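Local coordinates for protein lysin (Bacillus phage PBC5, PDB 6ILU) that probably binds the bacterial cell wall through its SH3b-type domain, as the targeting part of a phage endolysin, at residues I12-S17 and D78-R83; E8-G13 and K47-Y52; G55-M60 and Y71-T76; G91-D96 and L103-G108; G51-G56 and A114-G119. One frame throughout, in Å; residues are numbered along the deposited sequence.

Contact 1 of 5, residues I12-S17 and D78-R83. With EDO (1,2-ethanediol), chain K; SO4 (sulfate ion), chain D.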
# COMPACT_ATOMS: atom_id res chain seq x y z
N ILE A 12 -3.95 -1.93 -1.99
CA ILE A 12 -3.62 -0.66 -1.35
C ILE A 12 -3.37 0.44 -2.38
O ILE A 12 -3.05 1.58 -2.00
CB ILE A 12 -2.40 -0.78 -0.44
CG1 ILE A 12 -1.18 -1.34 -1.21
CG2 ILE A 12 -2.72 -1.69 0.80
CD1 ILE A 12 0.16 -1.22 -0.40
N GLY A 13 -3.49 0.15 -3.68
CA GLY A 13 -3.29 1.21 -4.67
C GLY A 13 -3.27 0.60 -6.07
O GLY A 13 -3.47 -0.61 -6.22
N VAL A 14 -3.03 1.43 -7.07
CA VAL A 14 -2.94 1.00 -8.47
C VAL A 14 -1.68 1.63 -9.11
O VAL A 14 -1.48 2.85 -9.05
CB VAL A 14 -4.21 1.42 -9.27
CG1 VAL A 14 -4.08 1.03 -10.72
CG2 VAL A 14 -5.48 0.80 -8.65
N ALA A 15 -0.86 0.81 -9.75
CA ALA A 15 0.44 1.23 -10.34
C ALA A 15 0.43 1.17 -11.88
O ALA A 15 -0.13 0.24 -12.46
CB ALA A 15 1.55 0.33 -9.80
N LEU A 16 1.02 2.16 -12.52
CA LEU A 16 1.17 2.14 -13.97
C LEU A 16 2.62 2.44 -14.32
O LEU A 16 3.18 3.40 -13.81
CB LEU A 16 0.24 3.20 -14.58
CG LEU A 16 0.33 3.32 -16.09
CD1 LEU A 16 -0.37 2.09 -16.74
CD2 LEU A 16 -0.36 4.61 -16.44
N SER A 17 3.24 1.59 -15.14
CA SER A 17 4.63 1.79 -15.59
C SER A 17 4.89 3.22 -16.07
O SER A 17 4.08 3.78 -16.82
CB SER A 17 4.94 0.84 -16.76
OG SER A 17 6.28 1.05 -17.24
N ASP A 78 -1.23 5.35 -7.76
CA ASP A 78 -2.39 6.01 -7.18
C ASP A 78 -2.73 5.20 -5.94
O ASP A 78 -3.36 4.12 -6.03
CB ASP A 78 -3.57 6.07 -8.17
CG ASP A 78 -3.30 6.96 -9.38
OD1 ASP A 78 -2.65 8.04 -9.24
OD2 ASP A 78 -3.79 6.59 -10.47
N TRP A 79 -2.28 5.67 -4.78
CA TRP A 79 -2.51 4.91 -3.53
C TRP A 79 -3.98 5.01 -3.14
O TRP A 79 -4.65 6.03 -3.38
CB TRP A 79 -1.63 5.46 -2.41
CG TRP A 79 -0.19 5.33 -2.70
CD1 TRP A 79 0.66 6.33 -3.14
CD2 TRP A 79 0.62 4.16 -2.58
NE1 TRP A 79 1.92 5.84 -3.31
CE2 TRP A 79 1.94 4.51 -2.97
CE3 TRP A 79 0.36 2.83 -2.22
CZ2 TRP A 79 2.98 3.59 -2.99
CZ3 TRP A 79 1.41 1.92 -2.22
CH2 TRP A 79 2.70 2.30 -2.61
N TYR A 80 -4.49 3.92 -2.57
CA TYR A 80 -5.79 4.00 -1.94
C TYR A 80 -5.73 4.97 -0.76
O TYR A 80 -4.71 5.08 -0.07
CB TYR A 80 -6.25 2.61 -1.49
CG TYR A 80 -6.62 1.69 -2.63
CD1 TYR A 80 -6.69 2.14 -3.95
CD2 TYR A 80 -6.92 0.35 -2.36
CE1 TYR A 80 -7.08 1.28 -4.97
CE2 TYR A 80 -7.28 -0.50 -3.35
CZ TYR A 80 -7.35 -0.05 -4.66
OH TYR A 80 -7.71 -0.92 -5.66
N LYS A 81 -6.81 5.72 -0.57
CA LYS A 81 -6.90 6.77 0.44
C LYS A 81 -7.74 6.29 1.62
O LYS A 81 -8.85 5.73 1.45
CB LYS A 81 -7.52 8.05 -0.16
CG LYS A 81 -6.78 8.48 -1.41
CD LYS A 81 -5.45 9.08 -1.05
CE LYS A 81 -4.68 9.46 -2.32
NZ LYS A 81 -3.44 10.17 -1.98
N VAL A 82 -7.20 6.55 2.82
CA VAL A 82 -7.81 6.09 4.07
C VAL A 82 -8.39 7.28 4.80
O VAL A 82 -7.67 8.26 5.07
CB VAL A 82 -6.76 5.35 4.95
CG1 VAL A 82 -7.42 4.77 6.24
CG2 VAL A 82 -6.08 4.18 4.15
N ARG A 83 -9.69 7.23 5.12
CA ARG A 83 -10.34 8.34 5.83
C ARG A 83 -11.15 7.81 6.97
O ARG A 83 -11.81 6.78 6.83
CB ARG A 83 -11.24 9.12 4.89
CG ARG A 83 -10.49 9.89 3.80
CD ARG A 83 -11.53 10.50 2.86
NE ARG A 83 -10.92 11.23 1.74
CZ ARG A 83 -10.64 10.69 0.56
NH1 ARG A 83 -10.89 9.40 0.33
NH2 ARG A 83 -10.11 11.45 -0.40
C1 EDO K . -11.30 14.80 0.88
O1 EDO K . -11.71 14.18 2.11
C2 EDO K . -9.84 15.19 0.97
O2 EDO K . -9.11 14.40 0.03
S SO4 D . 0.43 10.84 -3.17
O1 SO4 D . 1.26 9.81 -3.80
O2 SO4 D . 0.96 12.16 -3.49
O3 SO4 D . 0.41 10.67 -1.72
O4 SO4 D . -0.94 10.77 -3.66
O HOH W 1 -1.77 4.52 -11.52
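The segments 12-17 and 78-83 run antiparallel, with V14 and D78 forming a hydrogen-bonded pair and G13 and W79 the non-hydrogen-bonded pair beside it. V14 N donates to D78 O at 2.9 Å, D78 N returns a bond to V14 O at 2.8 Å, and the ladder ends where Y80 N meets I12 O at 2.8 Å. Y80 has CG anti to its carbonyl carbon (chi1 -71°), which lays the ring flat against the backbone of residues 12 and 13. The CA of G13 sits 3.9 Å from the centre of the Y80 ring in a CH-pi contact, 21° off the normal, while V14 CG2 approaches CE1 of that ring obliquely. W79 goes to the other face of the sheet, alongside I12, whose tip CD1 lies 3.8 Å from W79 CZ3; the edge of the indole also comes near I12 O. Further along, K81 NZ bonds both N113 OD1 and a sulfate, probably from the crystallisation liquor, which N113 also binds. Y80 is where the partner changes: its N bonds I12 O and its O accepts A114 N. One long, broken strand thus pairs with 13-17 and then with 112-113 and 135-138, consistent with a two-lobed SH3b-type cell-wall-binding domain.

Contact 2 of 5, residues E8-G13 and K47-Y52. With EDO (1,2-ethanediol), chain J.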
# COMPACT_ATOMS: atom_id res chain seq x y z
N GLU A 8 -12.59 -0.45 -1.08
CA GLU A 8 -11.95 -1.44 -1.94
C GLU A 8 -11.70 -2.71 -1.13
O GLU A 8 -11.02 -2.68 -0.11
CB GLU A 8 -10.63 -0.91 -2.52
CG GLU A 8 -10.78 0.28 -3.46
CD GLU A 8 -11.40 -0.12 -4.79
OE1 GLU A 8 -11.41 -1.33 -5.11
OE2 GLU A 8 -11.86 0.79 -5.52
N PRO A 9 -12.23 -3.85 -1.58
CA PRO A 9 -12.08 -5.04 -0.75
C PRO A 9 -10.67 -5.62 -0.71
O PRO A 9 -10.37 -6.39 0.21
CB PRO A 9 -13.05 -6.03 -1.39
CG PRO A 9 -13.23 -5.57 -2.77
CD PRO A 9 -13.11 -4.08 -2.73
N GLU A 10 -9.80 -5.29 -1.67
CA GLU A 10 -8.44 -5.82 -1.64
C GLU A 10 -7.52 -4.73 -2.14
O GLU A 10 -7.98 -3.83 -2.84
CB GLU A 10 -8.27 -7.06 -2.50
CG GLU A 10 -8.61 -6.83 -3.97
CD GLU A 10 -8.42 -8.09 -4.85
OE1 GLU A 10 -8.08 -9.18 -4.31
OE2 GLU A 10 -8.61 -7.97 -6.09
N GLY A 11 -6.25 -4.83 -1.80
CA GLY A 11 -5.26 -3.91 -2.38
C GLY A 11 -5.02 -2.64 -1.61
O GLY A 11 -5.82 -2.25 -0.75
N ILE A 12 -3.95 -1.93 -1.99
CA ILE A 12 -3.62 -0.66 -1.35
C ILE A 12 -3.37 0.44 -2.38
O ILE A 12 -3.05 1.58 -2.00
CB ILE A 12 -2.40 -0.78 -0.44
CG1 ILE A 12 -1.18 -1.34 -1.21
CG2 ILE A 12 -2.72 -1.69 0.80
CD1 ILE A 12 0.16 -1.22 -0.40
N GLY A 13 -3.49 0.15 -3.68
CA GLY A 13 -3.29 1.21 -4.67
C GLY A 13 -3.27 0.60 -6.07
O GLY A 13 -3.47 -0.61 -6.22
N LYS A 47 -3.09 -3.68 -9.94
CA LYS A 47 -3.40 -3.49 -8.53
C LYS A 47 -2.17 -3.82 -7.66
O LYS A 47 -1.42 -4.76 -7.94
CB LYS A 47 -4.59 -4.36 -8.10
CG LYS A 47 -5.09 -4.01 -6.66
CD LYS A 47 -6.47 -4.65 -6.36
CE LYS A 47 -7.54 -4.10 -7.30
NZ LYS A 47 -8.84 -4.81 -7.09
N VAL A 48 -1.93 -2.99 -6.65
CA VAL A 48 -0.84 -3.19 -5.70
C VAL A 48 -1.41 -3.84 -4.44
O VAL A 48 -2.41 -3.35 -3.87
CB VAL A 48 -0.22 -1.84 -5.32
CG1 VAL A 48 0.83 -2.02 -4.24
CG2 VAL A 48 0.41 -1.15 -6.59
N PHE A 49 -0.78 -4.93 -3.99
CA PHE A 49 -1.28 -5.65 -2.84
C PHE A 49 -0.50 -5.42 -1.56
O PHE A 49 -1.07 -5.62 -0.47
CB PHE A 49 -1.34 -7.16 -3.17
CG PHE A 49 -2.35 -7.45 -4.24
CD1 PHE A 49 -1.95 -7.60 -5.55
CD2 PHE A 49 -3.70 -7.44 -3.94
CE1 PHE A 49 -2.90 -7.77 -6.55
CE2 PHE A 49 -4.67 -7.64 -4.94
CZ PHE A 49 -4.27 -7.79 -6.25
N ALA A 50 0.75 -5.00 -1.66
CA ALA A 50 1.60 -4.78 -0.49
C ALA A 50 2.72 -3.85 -0.85
O ALA A 50 3.08 -3.72 -2.03
CB ALA A 50 2.18 -6.10 0.06
N GLY A 51 3.31 -3.27 0.17
CA GLY A 51 4.45 -2.37 0.01
C GLY A 51 5.58 -2.86 0.90
O GLY A 51 5.36 -3.43 2.00
N TYR A 52 6.81 -2.70 0.39
CA TYR A 52 8.03 -2.90 1.15
C TYR A 52 8.59 -1.51 1.33
O TYR A 52 8.94 -0.84 0.32
CB TYR A 52 9.04 -3.77 0.41
CG TYR A 52 10.35 -3.77 1.13
CD1 TYR A 52 10.45 -4.31 2.41
CD2 TYR A 52 11.48 -3.18 0.56
CE1 TYR A 52 11.66 -4.29 3.11
CE2 TYR A 52 12.71 -3.17 1.25
CZ TYR A 52 12.78 -3.75 2.50
OH TYR A 52 13.98 -3.76 3.20
C1 EDO J . -5.57 -6.83 1.10
O1 EDO J . -5.97 -7.16 -0.24
C2 EDO J . -4.06 -6.70 1.03
O2 EDO J . -3.79 -5.67 0.07
O HOH W 2 -9.94 -3.62 -4.66
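In what is probably an SH3b-type fold, the loop leading into strand 13-17 lies across strand 46-52 of the same antiparallel sheet, the touching parts running 78° apart; the strand is followed from K47 onward. The K47 chain leaves extended and bends at chi3, passing its CD beside E10 CG and ending in a salt bridge whose hydrogen bond, K47 NZ to E10 OE2 at 3.3 Å, is weak. A water joins the same ammonium to E8 OE1 and E10 O, so the cation has several oxygens around it. V48 uses both backbone groups: its N donates almost straight to G13 O at 2.9 Å (174°), and its O receives I12 N at 2.8 Å in the carbonyl plane. V48 CG1 meets I12 CG1 at 3.7 Å. The same V48 O lies 3.3 Å from the CA of G11, where the loop runs close to the strand. F49 turns a ring edge to E10, F49 CE2 being 3.8 Å from the carboxylate carbon E10 CD, with the two planes 78° apart. Between the two backbones lies an ethanediol, probably from the crystallisation liquor: it gives a proton to F49 O and accepts a bond from G11 N through O1. Beyond F49 the strand meets I12 again. There I12 CG1 occupies the crowded position between backbone N and carbonyl carbon, and I12 CD1 ends 3.7 Å from A50 C, close to G51 N.

Contact 3 of 5, residues G55-M60 and Y71-T76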
# COMPACT_ATOMS: atom_id res chain seq x y z
N GLY A 55 12.67 2.62 2.10
CA GLY A 55 13.14 3.97 2.17
C GLY A 55 13.63 4.36 0.80
O GLY A 55 14.57 3.75 0.25
N GLY A 56 12.98 5.37 0.25
CA GLY A 56 13.48 5.98 -0.97
C GLY A 56 13.49 5.00 -2.12
O GLY A 56 12.49 4.32 -2.33
N ASP A 57 14.62 4.92 -2.82
CA ASP A 57 14.76 4.10 -4.00
C ASP A 57 14.57 2.64 -3.72
O ASP A 57 14.37 1.86 -4.65
CB ASP A 57 16.14 4.31 -4.65
CG ASP A 57 16.10 5.31 -5.79
OD1 ASP A 57 15.12 6.08 -5.88
OD2 ASP A 57 17.06 5.35 -6.58
N LYS A 58 14.66 2.24 -2.45
CA LYS A 58 14.56 0.82 -2.12
C LYS A 58 13.12 0.38 -1.89
O LYS A 58 12.87 -0.82 -1.70
CB LYS A 58 15.38 0.46 -0.86
CG LYS A 58 16.88 0.72 -1.03
CD LYS A 58 17.67 0.33 0.20
CE LYS A 58 19.08 0.93 0.18
NZ LYS A 58 19.90 0.53 -1.02
N ASP A 59 12.18 1.32 -1.93
CA ASP A 59 10.75 0.95 -1.82
C ASP A 59 10.34 0.04 -2.97
O ASP A 59 10.69 0.31 -4.15
CB ASP A 59 9.83 2.18 -1.83
CG ASP A 59 9.91 3.02 -0.57
OD1 ASP A 59 10.39 2.55 0.46
OD2 ASP A 59 9.46 4.19 -0.60
N MET A 60 9.57 -1.00 -2.60
CA MET A 60 8.97 -1.90 -3.60
C MET A 60 7.47 -2.11 -3.40
O MET A 60 6.94 -1.95 -2.27
CB MET A 60 9.69 -3.28 -3.57
CG MET A 60 11.18 -3.10 -3.87
SD MET A 60 12.02 -4.65 -4.12
CE MET A 60 11.77 -4.90 -5.90
N TYR A 71 10.15 -2.26 -8.17
CA TYR A 71 10.49 -0.98 -7.52
C TYR A 71 9.44 0.10 -7.77
O TYR A 71 9.05 0.32 -8.93
CB TYR A 71 11.86 -0.49 -8.00
CG TYR A 71 13.02 -1.30 -7.49
CD1 TYR A 71 13.41 -1.22 -6.16
CD2 TYR A 71 13.72 -2.16 -8.33
CE1 TYR A 71 14.49 -1.97 -5.67
CE2 TYR A 71 14.80 -2.90 -7.84
CZ TYR A 71 15.18 -2.79 -6.52
OH TYR A 71 16.27 -3.50 -6.07
N ASN A 72 9.04 0.82 -6.70
CA ASN A 72 8.09 1.93 -6.85
C ASN A 72 8.52 2.92 -7.90
O ASN A 72 7.68 3.50 -8.57
CB ASN A 72 7.91 2.71 -5.53
CG ASN A 72 7.31 1.86 -4.43
OD1 ASN A 72 7.53 0.65 -4.37
ND2 ASN A 72 6.53 2.50 -3.55
N LYS A 73 9.84 3.14 -8.02
CA LYS A 73 10.35 4.21 -8.88
C LYS A 73 10.03 3.96 -10.37
O LYS A 73 10.12 4.89 -11.17
CB LYS A 73 11.87 4.38 -8.67
CG LYS A 73 12.68 3.19 -9.10
CD LYS A 73 14.14 3.34 -8.70
CE LYS A 73 14.88 2.05 -9.03
NZ LYS A 73 16.37 2.18 -8.88
N HIS A 74 9.63 2.73 -10.71
CA HIS A 74 9.33 2.42 -12.11
C HIS A 74 7.86 2.66 -12.42
O HIS A 74 7.43 2.37 -13.52
CB HIS A 74 9.69 0.94 -12.43
CG HIS A 74 11.16 0.65 -12.31
ND1 HIS A 74 12.14 1.57 -12.65
CD2 HIS A 74 11.81 -0.44 -11.87
CE1 HIS A 74 13.33 1.04 -12.45
NE2 HIS A 74 13.16 -0.18 -11.96
N PHE A 75 7.08 3.16 -11.44
CA PHE A 75 5.63 3.35 -11.63
C PHE A 75 5.13 4.71 -11.18
O PHE A 75 5.79 5.35 -10.36
CB PHE A 75 4.81 2.29 -10.84
CG PHE A 75 5.14 0.87 -11.22
CD1 PHE A 75 4.38 0.22 -12.17
CD2 PHE A 75 6.24 0.24 -10.68
CE1 PHE A 75 4.69 -1.09 -12.57
CE2 PHE A 75 6.59 -1.04 -11.08
CZ PHE A 75 5.80 -1.72 -12.01
N THR A 76 3.99 5.16 -11.72
CA THR A 76 3.21 6.20 -11.03
C THR A 76 2.13 5.43 -10.27
O THR A 76 1.49 4.50 -10.82
CB THR A 76 2.61 7.24 -11.99
OG1 THR A 76 1.88 6.58 -13.01
CG2 THR A 76 3.71 8.01 -12.67
O HOH W 3 11.66 2.33 -5.62
O HOH W 4 16.63 0.95 -6.43
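Two short 3-10 turns, 57-58 and 72-74, meet at the end of a beta-hairpin, the second directly before strand 75-84, as a 3-10 turn precedes the last strand in SH3 folds. M60 and Y71 form the antiparallel non-hydrogen-bonded pair, their side chains lying alongside and pointing the same way. Bent at chi3 (88°), M60 lays its methyl CE over the centre of the Y71 ring, 3.8 Å from the centroid and 3° off the normal, with SD oblique at 4.4 Å from the centroid: a Met-aromatic contact. A water lies above the opposite face, donating to D57 O and accepting from K73 NZ at 2.8 Å. N72 N donates to D59 O at 3.1 Å, and a second water gives protons to D59 O and D57 O while accepting K73 N. D59 OD1 in turn receives G55 N at 2.8 Å. The salt bridge from D57 OD2 to K73 NZ is long, at 4.0 Å, so direct charge pairing is probably weak; waters bridge the turns at D57 O, and the methyl-ring contact fastens the neighbouring strand ends.

Contact 4 of 5, residues G91-D96 and L103-G108. With SO4 (sulfate ion), chain C; EDO (1,2-ethanediol), chain L.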
# COMPACT_ATOMS: atom_id res chain seq x y z
N GLY A 91 -11.94 10.42 18.00
CA GLY A 91 -10.68 9.70 17.97
C GLY A 91 -10.74 8.30 17.36
O GLY A 91 -11.70 7.56 17.59
N VAL A 92 -9.70 7.95 16.60
CA VAL A 92 -9.61 6.60 16.04
C VAL A 92 -8.27 6.02 16.48
O VAL A 92 -7.22 6.63 16.21
CB VAL A 92 -9.72 6.60 14.51
CG1 VAL A 92 -9.50 5.18 13.94
CG2 VAL A 92 -11.11 7.18 14.08
N ASN A 93 -8.32 4.87 17.15
CA ASN A 93 -7.10 4.28 17.70
C ASN A 93 -6.21 3.66 16.62
O ASN A 93 -6.72 3.09 15.66
CB ASN A 93 -7.44 3.19 18.68
CG ASN A 93 -8.14 3.73 19.93
OD1 ASN A 93 -7.83 4.83 20.39
ND2 ASN A 93 -9.04 2.94 20.48
N PHE A 94 -4.91 3.69 16.85
CA PHE A 94 -4.01 2.91 16.01
C PHE A 94 -3.04 2.11 16.87
O PHE A 94 -2.75 2.46 18.07
CB PHE A 94 -3.23 3.79 14.94
CG PHE A 94 -2.35 4.88 15.50
CD1 PHE A 94 -1.07 4.61 15.94
CD2 PHE A 94 -2.82 6.20 15.56
CE1 PHE A 94 -0.27 5.61 16.46
CE2 PHE A 94 -2.03 7.23 16.06
CZ PHE A 94 -0.74 6.94 16.51
N TYR A 95 -2.51 1.05 16.22
CA TYR A 95 -1.76 -0.01 16.91
C TYR A 95 -0.42 -0.23 16.23
O TYR A 95 -0.20 0.24 15.10
CB TYR A 95 -2.57 -1.33 16.92
CG TYR A 95 -3.90 -1.14 17.63
CD1 TYR A 95 -4.02 -1.45 18.98
CD2 TYR A 95 -5.00 -0.62 16.96
CE1 TYR A 95 -5.26 -1.24 19.66
CE2 TYR A 95 -6.25 -0.42 17.63
CZ TYR A 95 -6.32 -0.73 18.96
OH TYR A 95 -7.52 -0.53 19.62
N ASP A 96 0.47 -0.94 16.89
CA ASP A 96 1.80 -1.18 16.25
C ASP A 96 1.86 -2.38 15.28
O ASP A 96 2.95 -2.73 14.76
CB ASP A 96 2.88 -1.29 17.33
CG ASP A 96 2.85 -2.59 18.12
OD1 ASP A 96 1.94 -3.41 17.98
OD2 ASP A 96 3.79 -2.78 18.94
N LEU A 103 -1.08 2.25 20.38
CA LEU A 103 -0.03 3.31 20.35
C LEU A 103 -0.56 4.71 20.50
O LEU A 103 0.14 5.55 21.09
CB LEU A 103 0.70 3.27 19.01
CG LEU A 103 1.46 1.97 18.71
CD1 LEU A 103 2.23 2.21 17.36
CD2 LEU A 103 2.41 1.68 19.86
N GLY A 104 -1.71 4.99 19.90
CA GLY A 104 -2.16 6.38 19.89
C GLY A 104 -3.46 6.56 19.14
O GLY A 104 -4.11 5.59 18.78
N ASN A 105 -3.87 7.80 18.89
CA ASN A 105 -5.06 8.00 18.07
C ASN A 105 -4.90 9.15 17.11
O ASN A 105 -4.08 10.04 17.34
CB ASN A 105 -6.32 8.20 18.94
CG ASN A 105 -6.00 8.55 20.35
OD1 ASN A 105 -5.53 9.66 20.66
ND2 ASN A 105 -6.27 7.60 21.26
N ILE A 106 -5.65 9.10 16.02
CA ILE A 106 -5.76 10.25 15.13
C ILE A 106 -7.12 10.89 15.34
O ILE A 106 -8.02 10.30 15.98
CB ILE A 106 -5.61 9.85 13.67
CG1 ILE A 106 -6.70 8.83 13.30
CG2 ILE A 106 -4.19 9.28 13.46
CD1 ILE A 106 -6.93 8.65 11.83
N ASP A 107 -7.27 12.10 14.84
CA ASP A 107 -8.51 12.83 15.10
C ASP A 107 -9.41 12.90 13.88
O ASP A 107 -10.47 13.51 13.90
CB ASP A 107 -8.21 14.24 15.63
CG ASP A 107 -7.59 15.16 14.58
OD1 ASP A 107 -7.29 14.74 13.46
OD2 ASP A 107 -7.45 16.36 14.90
N GLY A 108 -9.00 12.24 12.80
CA GLY A 108 -9.86 12.16 11.63
C GLY A 108 -9.81 13.37 10.71
O GLY A 108 -10.58 13.46 9.75
S SO4 C . -10.61 0.05 18.49
O1 SO4 C . -10.01 -1.04 19.24
O2 SO4 C . -9.77 0.51 17.38
O3 SO4 C . -11.89 -0.50 17.99
O4 SO4 C . -10.85 1.16 19.39
C1 EDO L . 3.01 -6.67 15.74
O1 EDO L . 2.45 -6.97 14.47
C2 EDO L . 1.87 -6.43 16.73
O2 EDO L . 2.39 -6.04 18.02
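F94 and L103 share the largest part of this contact; F94 is followed here. Its CB leaves the strand on the face shared with V92 and I106, and chi1 of 60° puts CG in the crowded position between backbone N and carbonyl carbon, folding the ring back across the neighbouring strand. CG comes near G104 O. Along one side of the ring F94 CE1 passes L103 CB at 3.6 Å; along the other, F94 CE2 lies 3.4 Å from N105 N and 4.0 Å from I106 CG2. At the tip, F94 CZ ends 3.7 Å from G104 CA, with the glycine backbone under the ring in a CH-pi contact. On the other face N105 ND2 donates to N93 OD1 at 3.3 Å, while N93 ND2 and Y95 OH hold a sulfate, probably from the crystallisation liquor, that K131 and H134 also bind. Backbone pairing is regular between V92 and I106, but F94 O accepts both L103 N at 2.9 Å and G104 N at 3.3 Å: a classic beta bulge in the antiparallel hairpin of strands 92-95 and 102-106.

Contact 5 of 5, residues G51-G56 and A114-G119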
# COMPACT_ATOMS: atom_id res chain seq x y z
N GLY A 51 3.31 -3.27 0.17
CA GLY A 51 4.45 -2.37 0.01
C GLY A 51 5.58 -2.86 0.90
O GLY A 51 5.36 -3.43 2.00
N TYR A 52 6.81 -2.70 0.39
CA TYR A 52 8.03 -2.90 1.15
C TYR A 52 8.59 -1.51 1.33
O TYR A 52 8.94 -0.84 0.32
CB TYR A 52 9.04 -3.77 0.41
CG TYR A 52 10.35 -3.77 1.13
CD1 TYR A 52 10.45 -4.31 2.41
CD2 TYR A 52 11.48 -3.18 0.56
CE1 TYR A 52 11.66 -4.29 3.11
CE2 TYR A 52 12.71 -3.17 1.25
CZ TYR A 52 12.78 -3.75 2.50
OH TYR A 52 13.98 -3.76 3.20
N TRP A 53 8.66 -1.03 2.57
CA TRP A 53 9.02 0.36 2.85
C TRP A 53 10.48 0.42 3.25
O TRP A 53 10.84 0.61 4.41
CB TRP A 53 8.04 0.91 3.93
CG TRP A 53 6.67 0.81 3.35
CD1 TRP A 53 5.67 -0.14 3.67
CD2 TRP A 53 6.10 1.66 2.35
NE1 TRP A 53 4.57 0.07 2.87
CE2 TRP A 53 4.80 1.17 2.06
CE3 TRP A 53 6.58 2.76 1.62
CZ2 TRP A 53 3.97 1.76 1.11
CZ3 TRP A 53 5.75 3.37 0.70
CH2 TRP A 53 4.46 2.87 0.44
N GLY A 54 11.35 0.26 2.25
CA GLY A 54 12.78 0.24 2.51
C GLY A 54 13.41 1.61 2.54
O GLY A 54 14.56 1.77 2.93
N GLY A 55 12.67 2.62 2.10
CA GLY A 55 13.14 3.97 2.17
C GLY A 55 13.63 4.36 0.80
O GLY A 55 14.57 3.75 0.25
N GLY A 56 12.98 5.37 0.25
CA GLY A 56 13.48 5.98 -0.97
C GLY A 56 13.49 5.00 -2.12
O GLY A 56 12.49 4.32 -2.33
N ALA A 114 -2.90 4.24 2.04
CA ALA A 114 -2.82 2.85 2.52
C ALA A 114 -1.40 2.31 2.25
O ALA A 114 -1.01 2.26 1.09
CB ALA A 114 -3.83 1.99 1.77
N HIS A 115 -0.66 1.94 3.31
CA HIS A 115 0.70 1.42 3.15
C HIS A 115 0.78 -0.11 3.17
O HIS A 115 1.76 -0.68 2.66
CB HIS A 115 1.62 1.96 4.25
CG HIS A 115 2.05 3.38 4.01
ND1 HIS A 115 1.16 4.43 4.03
CD2 HIS A 115 3.27 3.92 3.80
CE1 HIS A 115 1.81 5.56 3.82
NE2 HIS A 115 3.10 5.28 3.66
N ASN A 116 -0.26 -0.76 3.75
CA ASN A 116 -0.35 -2.22 3.77
C ASN A 116 -1.68 -2.53 4.41
O ASN A 116 -2.23 -1.69 5.12
CB ASN A 116 0.84 -2.88 4.56
CG ASN A 116 2.00 -3.23 3.65
OD1 ASN A 116 1.78 -3.83 2.60
ND2 ASN A 116 3.24 -2.98 4.09
N ARG A 117 -2.20 -3.73 4.17
CA ARG A 117 -3.45 -4.17 4.79
C ARG A 117 -3.30 -5.63 5.15
O ARG A 117 -3.00 -6.48 4.27
CB ARG A 117 -4.66 -4.04 3.84
CG ARG A 117 -5.10 -2.66 3.53
CD ARG A 117 -6.08 -2.75 2.37
NE ARG A 117 -7.43 -3.16 2.79
CZ ARG A 117 -8.47 -3.14 1.96
NH1 ARG A 117 -8.33 -2.79 0.67
NH2 ARG A 117 -9.67 -3.47 2.43
N VAL A 118 -3.53 -5.94 6.43
CA VAL A 118 -3.32 -7.28 6.99
C VAL A 118 -4.36 -7.54 8.06
O VAL A 118 -4.50 -6.72 8.98
CB VAL A 118 -1.92 -7.44 7.66
CG1 VAL A 118 -1.74 -8.81 8.19
CG2 VAL A 118 -0.81 -7.07 6.68
N GLY A 119 -5.07 -8.67 7.99
CA GLY A 119 -5.87 -9.09 9.13
C GLY A 119 -6.94 -8.13 9.59
O GLY A 119 -7.29 -8.13 10.78
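The amide of N116 grips both polar backbone atoms of G51: its OD1 accepts G51 N at 2.9 Å and its ND2 donates to G51 O at 3.0 Å. G51 O lies close to the amide plane of N116, so the side chain pairs with the strand much as another peptide group would; the chi1 of N116, -92°, lies off the usual staggered values. Beside it, W53 NE1 donates to H115 O at 2.9 Å, the acceptor lying nearly in the indole plane. H115 then crosses the W53 side chain, bringing H115 CD2 over one face of the indole near its rim, 3.5 Å from W53 CZ2, with the ring planes 45° apart. The contact ties strand 46-52 of the larger sheet, which segment 51-56 continues, to strand 116-118 of a three-stranded one, consistent with a two-lobed SH3b-type cell-wall-binding domain. Outside this first shell, H115 ND1 is tied to N113 O, which probably helps set the rotation of the imidazole, and the backbone of H115 and N116 bonds to D123 on the adjacent strand. W129 packs on N116. W79 meets the W53 ring, and R117 forms a salt bridge with E132 and donates through NH1 to E8 O and G11 O.

Contacts 1, 2 and 5 gather around the middle of the chain. Contacts 1 and 2 share I12 and G13, with centres about 7 Å apart; contacts 2 and 5 share G51 and Y52, with centres about 9 Å apart. Y80 of contact 1 packs on the loop of contact 2, and its O accepts a probable hydrogen bond from A114 N of contact 5. Contact 3 joins this group through the backbone pairing of Y52 with M60 and of L16 with T76. Contact 4 stands apart, its centre about 28 Å from that of contact 3 on the opposite side of the chain's centre. Sulfates, probably from the crystallisation liquor, lie at contacts 1 and 4.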